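PDB 5FS4: AP205 bacteriophage COAT protein from Acinetobacter phage ap205, which forms the capsid shell of a small single-stranded RNA bacteriophage, probably assembling from dimers as its relatives do. Local coordinates for residues Q9-T14 against V19-T24. The protein carries 2 engineered substitutions. Residues are numbered along the deposited sequence; the frame is centred on the assembly and turned at random.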
loop_
_atom_site.group_PDB
_atom_site.type_symbol
_atom_site.label_atom_id
_atom_site.label_comp_id
_atom_site.label_asym_id
_atom_site.label_seq_id
_atom_site.Cartn_x
_atom_site.Cartn_y
_atom_site.Cartn_z
ATOM N N GLN B 9 17.389 -2.632 -9.161
ATOM C CA GLN B 9 18.690 -2.228 -8.570
ATOM C C GLN B 9 18.614 -0.833 -7.889
ATOM O O GLN B 9 17.925 0.059 -8.408
ATOM C CB GLN B 9 19.789 -2.151 -9.651
ATOM C CG GLN B 9 20.061 -3.457 -10.399
ATOM C CD GLN B 9 20.430 -4.623 -9.486
ATOM O OE1 GLN B 9 20.979 -4.415 -8.385
ATOM N NE2 GLN B 9 20.113 -5.878 -9.921
ATOM N N PRO B 10 19.303 -0.658 -6.712
ATOM C CA PRO B 10 19.384 0.674 -6.126
ATOM C C PRO B 10 20.006 1.608 -7.176
ATOM O O PRO B 10 20.985 1.208 -7.797
ATOM C CB PRO B 10 20.314 0.499 -4.925
ATOM C CG PRO B 10 20.454 -0.967 -4.669
ATOM C CD PRO B 10 20.049 -1.679 -5.942
ATOM N N ILE B 11 19.404 2.774 -7.480
ATOM C CA ILE B 11 20.013 3.778 -8.422
ATOM C C ILE B 11 20.469 5.029 -7.679
ATOM O O ILE B 11 21.461 5.659 -8.051
ATOM C CB ILE B 11 19.135 4.209 -9.668
ATOM C CG1 ILE B 11 17.644 4.451 -9.341
ATOM C CG2 ILE B 11 19.284 3.234 -10.829
ATOM C CD1 ILE B 11 17.345 5.934 -9.174
ATOM N N THR B 12 19.725 5.414 -6.657
ATOM C CA THR B 12 20.162 6.466 -5.728
ATOM C C THR B 12 20.064 5.859 -4.308
ATOM O O THR B 12 19.241 4.971 -4.053
ATOM C CB THR B 12 19.380 7.825 -5.874
ATOM O OG1 THR B 12 17.955 7.646 -5.753
ATOM C CG2 THR B 12 19.726 8.538 -7.223
ATOM N N SER B 13 20.931 6.341 -3.426
ATOM C CA SER B 13 21.111 5.779 -2.128
ATOM C C SER B 13 21.412 6.957 -1.203
ATOM O O SER B 13 21.939 7.978 -1.651
ATOM C CB SER B 13 22.282 4.807 -2.205
ATOM O OG SER B 13 22.394 4.047 -1.043
ATOM N N THR B 14 21.005 6.841 0.059
ATOM C CA THR B 14 21.396 7.761 1.163
ATOM C C THR B 14 21.213 6.824 2.364
ATOM O O THR B 14 20.459 5.834 2.214
ATOM C CB THR B 14 20.449 9.009 1.260
ATOM O OG1 THR B 14 20.516 9.759 0.039
ATOM C CG2 THR B 14 20.819 9.978 2.415
ATOM N N VAL B 19 16.356 4.394 -3.641
ATOM C CA VAL B 19 15.441 4.194 -4.818
ATOM C C VAL B 19 15.941 3.039 -5.694
ATOM O O VAL B 19 17.078 3.104 -6.230
ATOM C CB VAL B 19 15.345 5.456 -5.712
ATOM C CG1 VAL B 19 14.321 5.244 -6.817
ATOM C CG2 VAL B 19 15.003 6.699 -4.884
ATOM N N TRP B 20 15.080 2.058 -5.931
ATOM C CA TRP B 20 15.392 0.900 -6.766
ATOM C C TRP B 20 14.655 1.141 -8.092
ATOM O O TRP B 20 13.560 1.736 -8.117
ATOM C CB TRP B 20 14.890 -0.416 -6.131
ATOM C CG TRP B 20 15.665 -1.003 -5.061
ATOM C CD1 TRP B 20 16.609 -1.974 -5.190
ATOM C CD2 TRP B 20 15.513 -0.768 -3.650
ATOM N NE1 TRP B 20 17.080 -2.345 -3.954
ATOM C CE2 TRP B 20 16.451 -1.603 -2.992
ATOM C CE3 TRP B 20 14.697 0.092 -2.876
ATOM C CZ2 TRP B 20 16.636 -1.579 -1.617
ATOM C CZ3 TRP B 20 14.844 0.101 -1.511
ATOM C CH2 TRP B 20 15.806 -0.737 -0.876
ATOM N N SER B 21 15.264 0.725 -9.204
ATOM C CA SER B 21 14.551 0.795 -10.472
ATOM C C SER B 21 14.870 -0.433 -11.330
ATOM O O SER B 21 15.835 -1.140 -11.134
ATOM C CB SER B 21 14.802 2.086 -11.238
ATOM O OG SER B 21 16.104 2.070 -11.702
ATOM N N ASP B 22 14.049 -0.665 -12.302
ATOM C CA ASP B 22 14.179 -1.869 -13.110
ATOM C C ASP B 22 15.125 -1.529 -14.229
ATOM O O ASP B 22 14.850 -0.581 -14.975
ATOM C CB ASP B 22 12.831 -2.232 -13.643
ATOM C CG ASP B 22 12.858 -3.417 -14.676
ATOM O OD1 ASP B 22 13.933 -3.965 -15.114
ATOM O OD2 ASP B 22 11.765 -3.804 -15.000
ATOM N N PRO B 23 16.254 -2.250 -14.339
ATOM C CA PRO B 23 17.192 -1.735 -15.372
ATOM C C PRO B 23 16.765 -1.885 -16.793
ATOM O O PRO B 23 17.345 -1.233 -17.663
ATOM C CB PRO B 23 18.459 -2.565 -15.175
ATOM C CG PRO B 23 18.205 -3.533 -14.081
ATOM C CD PRO B 23 16.838 -3.340 -13.534
ATOM N N THR B 24 15.758 -2.698 -17.011
ATOM C CA THR B 24 15.165 -2.849 -18.303
ATOM C C THR B 24 13.999 -1.910 -18.503
ATOM O O THR B 24 13.442 -1.935 -19.585
ATOM C CB THR B 24 14.691 -4.324 -18.530
ATOM O OG1 THR B 24 13.408 -4.607 -17.892
ATOM C CG2 THR B 24 15.726 -5.313 -18.012
#
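Four backbone hydrogen bonds join Gln9-Thr12 to Val19-Ser21 in antiparallel fashion. Gln9 and Ser21 form a hydrogen-bonded pair: Gln9 N donates to Ser21 O and Ser21 N to Gln9 O, both at 2.9 Å. Ile11 N donates to Val19 O at 2.7 Å, nearly straight at 171°. Val19 N closes the set on Thr12 O at 3.0 Å. Val19 is thus bonded to two successive residues, and the register slips by one.

On one face, Pro10 meets the indole of Trp20. Its CD lies 3.5 Å from Trp20 CD1, and its CA sits over one face of the ring. Trp20 CG stands anti to the carbonyl carbon (chi1 -78°), and with the ring turned at chi2 -95° the CD1 and NE1 atoms lie by Pro10 CD and CG. Pro122 and Ile126 of the second subunit pack on Pro10 and Trp20 respectively.

On the other face, Thr12 and Val19 run side by side, with Thr12 OG1 3.2 Å from Val19 CG2. Ile11 reaches this face too: its CD1 packs on Val19 CG1 at 3.9 Å, and its CG2 touches Ser21 OG at 3.5 Å.

The arrangement is a classic beta bulge, Ile11 and Thr12 facing Val19, in the hairpin of strands 5-14 and 17-22. This hairpin forms one edge of the chain's antiparallel coat-protein sheet.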